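Local coordinates for Mll8374 protein (Mesorhizobium loti, PDB 3B5E) that is probably a carboxylesterase of the alpha/beta-hydrolase fold, hydrolysing carboxylic ester bonds with a serine nucleophile, at residues L141-P146 against S197-G202; L162-A167 against A207-W212. All blocks are in the same frame, centred on the assembly; numbering follows the deposited sequence.

Contact 1 (L141-P146 against S197-G202). With EDO (1,2-ethanediol), chain F; EDO (1,2-ethanediol), chain I.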
# COMPACT_ATOMS: atom_id res chain seq x y z
N LEU A 141 0.16 4.35 -4.32
CA LEU A 141 1.47 4.29 -3.72
C LEU A 141 1.91 5.72 -3.38
O LEU A 141 2.22 6.51 -4.28
CB LEU A 141 2.49 3.67 -4.70
CG LEU A 141 2.15 2.28 -5.30
CD1 LEU A 141 3.26 1.82 -6.22
CD2 LEU A 141 1.88 1.22 -4.25
N LEU A 142 1.94 6.03 -2.10
CA LEU A 142 2.25 7.39 -1.64
C LEU A 142 3.71 7.43 -1.21
O LEU A 142 4.11 6.68 -0.31
CB LEU A 142 1.33 7.80 -0.50
CG LEU A 142 -0.17 7.72 -0.78
CD1 LEU A 142 -0.95 8.26 0.43
CD2 LEU A 142 -0.54 8.42 -2.08
N ARG A 143 4.50 8.28 -1.87
CA ARG A 143 5.94 8.43 -1.63
C ARG A 143 6.74 7.10 -1.70
O ARG A 143 7.49 6.79 -0.78
CB ARG A 143 6.23 9.15 -0.33
CG ARG A 143 5.33 10.33 -0.02
CD ARG A 143 5.52 11.49 -1.00
NE ARG A 143 4.69 12.59 -0.51
CZ ARG A 143 3.39 12.69 -0.72
NH1 ARG A 143 2.73 11.86 -1.52
NH2 ARG A 143 2.72 13.68 -0.16
N PRO A 144 6.58 6.32 -2.80
CA PRO A 144 7.25 5.04 -2.94
C PRO A 144 8.64 5.16 -3.58
O PRO A 144 9.02 6.22 -4.05
CB PRO A 144 6.33 4.30 -3.91
CG PRO A 144 5.89 5.45 -4.84
CD PRO A 144 5.72 6.62 -3.96
N MSE A 145 9.37 4.06 -3.59
CA MSE A 145 10.64 3.92 -4.29
C MSE A 145 10.82 2.46 -4.66
O MSE A 145 10.16 1.61 -4.09
CB MSE A 145 11.81 4.41 -3.42
CG MSE A 145 12.14 3.55 -2.21
SE MSE A 145 13.73 4.17 -1.32
CE MSE A 145 15.07 3.75 -2.68
N PRO A 146 11.70 2.16 -5.65
CA PRO A 146 12.06 0.76 -5.88
C PRO A 146 12.86 0.21 -4.71
O PRO A 146 13.70 0.92 -4.14
CB PRO A 146 12.94 0.82 -7.16
CG PRO A 146 12.66 2.19 -7.77
CD PRO A 146 12.38 3.07 -6.58
N SER A 197 4.00 18.99 -1.87
CA SER A 197 4.32 18.40 -0.56
C SER A 197 5.70 17.76 -0.49
O SER A 197 6.34 17.44 -1.51
CB SER A 197 3.25 17.36 -0.18
OG SER A 197 2.04 18.03 -0.07
N GLY A 198 6.18 17.61 0.74
CA GLY A 198 7.34 16.79 1.01
C GLY A 198 7.01 15.32 1.18
O GLY A 198 6.13 14.76 0.51
N HIS A 199 7.74 14.66 2.07
CA HIS A 199 7.50 13.25 2.36
C HIS A 199 6.22 12.99 3.18
O HIS A 199 5.71 11.89 3.16
CB HIS A 199 8.71 12.64 3.06
CG HIS A 199 8.68 11.15 3.06
ND1 HIS A 199 8.86 10.41 1.91
CD2 HIS A 199 8.48 10.26 4.06
CE1 HIS A 199 8.78 9.13 2.20
NE2 HIS A 199 8.53 9.01 3.49
N ASP A 200 5.70 14.00 3.86
CA ASP A 200 4.47 13.86 4.62
C ASP A 200 3.29 13.78 3.65
O ASP A 200 3.32 14.34 2.56
CB ASP A 200 4.23 15.04 5.56
CG ASP A 200 5.08 15.00 6.83
OD1 ASP A 200 5.86 14.03 7.07
OD2 ASP A 200 4.97 15.98 7.63
N ILE A 201 2.23 13.12 4.11
CA ILE A 201 1.03 12.97 3.32
C ILE A 201 -0.13 13.64 4.01
O ILE A 201 -0.09 13.93 5.21
CB ILE A 201 0.72 11.48 3.02
CG1 ILE A 201 0.62 10.66 4.32
CG2 ILE A 201 1.76 10.89 2.02
CD1 ILE A 201 -0.01 9.28 4.13
N GLY A 202 -1.17 13.91 3.24
CA GLY A 202 -2.27 14.72 3.77
C GLY A 202 -3.42 14.89 2.80
O GLY A 202 -3.62 14.09 1.92
C1 EDO F . 7.77 16.35 5.05
O1 EDO F . 6.70 16.92 4.24
C2 EDO F . 9.19 16.77 4.65
O2 EDO F . 9.73 15.96 3.59
C1 EDO I . 11.07 4.59 1.65
O1 EDO I . 10.16 4.22 2.67
C2 EDO I . 10.45 5.65 0.75
O2 EDO I . 9.56 5.12 -0.26

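Contact 2 (L162-A167 against A207-W212)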
# COMPACT_ATOMS: atom_id res chain seq x y z
N LEU A 162 -1.53 4.19 -9.05
CA LEU A 162 -1.35 5.60 -8.83
C LEU A 162 -0.08 5.75 -7.96
O LEU A 162 0.09 5.01 -6.99
CB LEU A 162 -2.57 6.19 -8.11
CG LEU A 162 -2.46 7.60 -7.58
CD1 LEU A 162 -2.44 8.69 -8.70
CD2 LEU A 162 -3.59 7.84 -6.58
N ILE A 163 0.78 6.71 -8.32
CA ILE A 163 1.97 7.10 -7.55
C ILE A 163 1.86 8.58 -7.25
O ILE A 163 1.53 9.39 -8.16
CB ILE A 163 3.29 6.80 -8.34
CG1 ILE A 163 3.47 5.29 -8.50
CG2 ILE A 163 4.49 7.49 -7.66
CD1 ILE A 163 4.54 4.92 -9.53
N ILE A 164 2.04 8.96 -5.98
CA ILE A 164 2.13 10.37 -5.63
C ILE A 164 3.45 10.68 -4.97
O ILE A 164 3.73 10.18 -3.86
CB ILE A 164 1.01 10.82 -4.72
CG1 ILE A 164 -0.35 10.36 -5.25
CG2 ILE A 164 1.06 12.39 -4.56
CD1 ILE A 164 -1.53 10.92 -4.47
N ALA A 165 4.27 11.44 -5.68
CA ALA A 165 5.59 11.89 -5.26
C ALA A 165 5.47 13.27 -4.68
O ALA A 165 4.66 14.10 -5.10
CB ALA A 165 6.56 11.92 -6.45
N GLY A 166 6.38 13.57 -3.76
CA GLY A 166 6.42 14.91 -3.21
C GLY A 166 7.56 15.72 -3.83
O GLY A 166 8.70 15.31 -3.78
N ALA A 167 7.26 16.90 -4.36
CA ALA A 167 8.31 17.79 -4.97
C ALA A 167 9.36 18.18 -3.95
O ALA A 167 10.53 18.36 -4.29
CB ALA A 167 7.65 19.12 -5.54
N ALA A 207 -7.29 13.94 -2.01
CA ALA A 207 -7.99 14.50 -3.15
C ALA A 207 -7.62 13.79 -4.46
O ALA A 207 -8.47 13.45 -5.28
CB ALA A 207 -7.68 15.98 -3.27
N ILE A 208 -6.33 13.55 -4.65
CA ILE A 208 -5.87 12.85 -5.85
C ILE A 208 -6.34 11.39 -5.89
O ILE A 208 -6.83 10.93 -6.93
CB ILE A 208 -4.35 12.90 -6.00
CG1 ILE A 208 -3.90 14.34 -6.39
CG2 ILE A 208 -3.86 11.91 -7.04
CD1 ILE A 208 -2.38 14.58 -6.29
N VAL A 209 -6.19 10.65 -4.79
CA VAL A 209 -6.64 9.24 -4.76
C VAL A 209 -8.16 9.15 -5.12
O VAL A 209 -8.59 8.30 -5.92
CB VAL A 209 -6.35 8.53 -3.41
CG1 VAL A 209 -6.88 7.07 -3.45
CG2 VAL A 209 -4.85 8.58 -3.04
N ARG A 210 -8.95 10.03 -4.54
CA ARG A 210 -10.37 10.11 -4.85
C ARG A 210 -10.66 10.33 -6.30
O ARG A 210 -11.49 9.62 -6.88
CB ARG A 210 -11.00 11.26 -4.10
CG ARG A 210 -11.78 10.83 -2.97
CD ARG A 210 -12.11 12.00 -2.11
NE ARG A 210 -13.34 12.61 -2.54
CZ ARG A 210 -14.55 12.12 -2.32
NH1 ARG A 210 -14.71 10.97 -1.66
NH2 ARG A 210 -15.61 12.79 -2.76
N GLN A 211 -9.97 11.32 -6.87
CA GLN A 211 -10.05 11.69 -8.30
C GLN A 211 -9.65 10.52 -9.23
O GLN A 211 -10.24 10.30 -10.29
CB GLN A 211 -9.16 12.93 -8.57
CG GLN A 211 -9.78 14.27 -8.07
CD GLN A 211 -8.79 15.41 -7.68
OE1 GLN A 211 -7.54 15.29 -7.76
NE2 GLN A 211 -9.36 16.54 -7.22
N TRP A 212 -8.62 9.80 -8.82
CA TRP A 212 -8.13 8.63 -9.55
C TRP A 212 -9.11 7.46 -9.47
O TRP A 212 -9.38 6.81 -10.48
CB TRP A 212 -6.80 8.22 -8.97
CG TRP A 212 -6.20 6.97 -9.47
CD1 TRP A 212 -5.55 6.78 -10.64
CD2 TRP A 212 -6.12 5.75 -8.75
NE1 TRP A 212 -5.09 5.48 -10.71
CE2 TRP A 212 -5.43 4.83 -9.56
CE3 TRP A 212 -6.57 5.33 -7.49
CZ2 TRP A 212 -5.18 3.52 -9.15
CZ3 TRP A 212 -6.32 4.03 -7.09
CH2 TRP A 212 -5.64 3.14 -7.92

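Contact 1 (L141-P146 against S197-G202)
Arg-143 and His-199 bring the two backbones to 6.4 Å between their CA atoms, where the chain leaving strand 138-142 passes the loop ahead of helix 203-214. The arginine carries the contact. A bend at chi2 (-67°) turns CD, from which the chain continues to Arg-143 NE and its nearly straight hydrogen bond to Gly-198 O (2.8 Å, 163° at the hydrogen), reached in the carbonyl plane. Arg-143 NH2 adds a weak bond to Asp-200 O at 2.9 Å, and CG2 of Ile-201 lies over one guanidinium face, offset toward the rim. In alpha/beta-hydrolases the histidine of the catalytic triad sits on just such a loop, and His-199, whose ND1 and NE2 are hydrogen-bonded to Asp-169 and Ser-119, fits that role. Arg-143 CB packs 3.6 Å from CE1 of the His-199 ring. Since NH1 also forms a salt bridge with Asp-205, an alanine in place of Arg-143 would probably cost Asp-205 that bridge and leave Gly-198 O without the NE-H it accepts. One residue earlier, Leu-142 CD1 meets Ile-201 CD1 at 4.0 Å, the side chains crossing at about a right angle. One 1,2-ethanediol, probably from the crystallisation liquor, hydrogen-bonds through O2 to Arg-143 O; another accepts the N-H groups of His-199 and Asp-200.

Contact 2 (L162-A167 against A207-W212)
Leu-162 presses its CB onto one face of the Trp-212 indole, a CH-pi contact 3.5 Å from the centroid of the five-membered ring and only 13° off its normal. This is the tight end of the interface between strand 160-166 and helix 203-214, whose short segments run nearly antiparallel at 159° with axes 9.9 Å apart. Beyond CG of Leu-162 the methyls part: CD1 approaches CG2 of Ile-208 at 3.9 Å, whereas CD2 reaches Val-209, 3.8 Å from its CG2. Two residues on, Ile-164 and Ile-208 meet tip to tip, CD1 of Ile-164 3.6 Å from CG2 of Ile-208. Packing is looser between Ile-164 CD1 and Val-209 CG2, at 4.3 Å. All five touching residues are buried and apolar, while Arg-210 and Gln-211 occupy the solvent side of the helix. This is the packing of a helix on one face of the central sheet in the three-layer alpha/beta/alpha sandwich of the alpha/beta-hydrolases. Arg-160 makes a cation-pi contact with Trp-212. Ile-195 of strand 189-195 touches Ile-164 and Ile-208, Leu-142 of strand 138-142 touches Ile-164, and helix 176-185 covers Ile-163 on the other face of the sheet.

The two contacts illustrate how an alpha/beta-hydrolase sheet can serve as core and as scaffold for a probable active site. Their centres lie 9 Å apart, and strands 138-142 and 160-166, which contribute one segment to each, are parallel neighbours in the central sheet. Along the chain the segments alternate: 141-146, 162-167, 197-202, then 207-212, so the loop of contact 1 runs into the helix of contact 2. Arg-143 N lies 2.9 Å from Ile-164 O, a probable backbone hydrogen bond, and Arg-143 NH1 hydrogen-bonds to the same oxygen. Thus the probable catalytic histidine's loop, at the strands' C-terminal ends, adjoins the hydrophobic layer between sheet and helix.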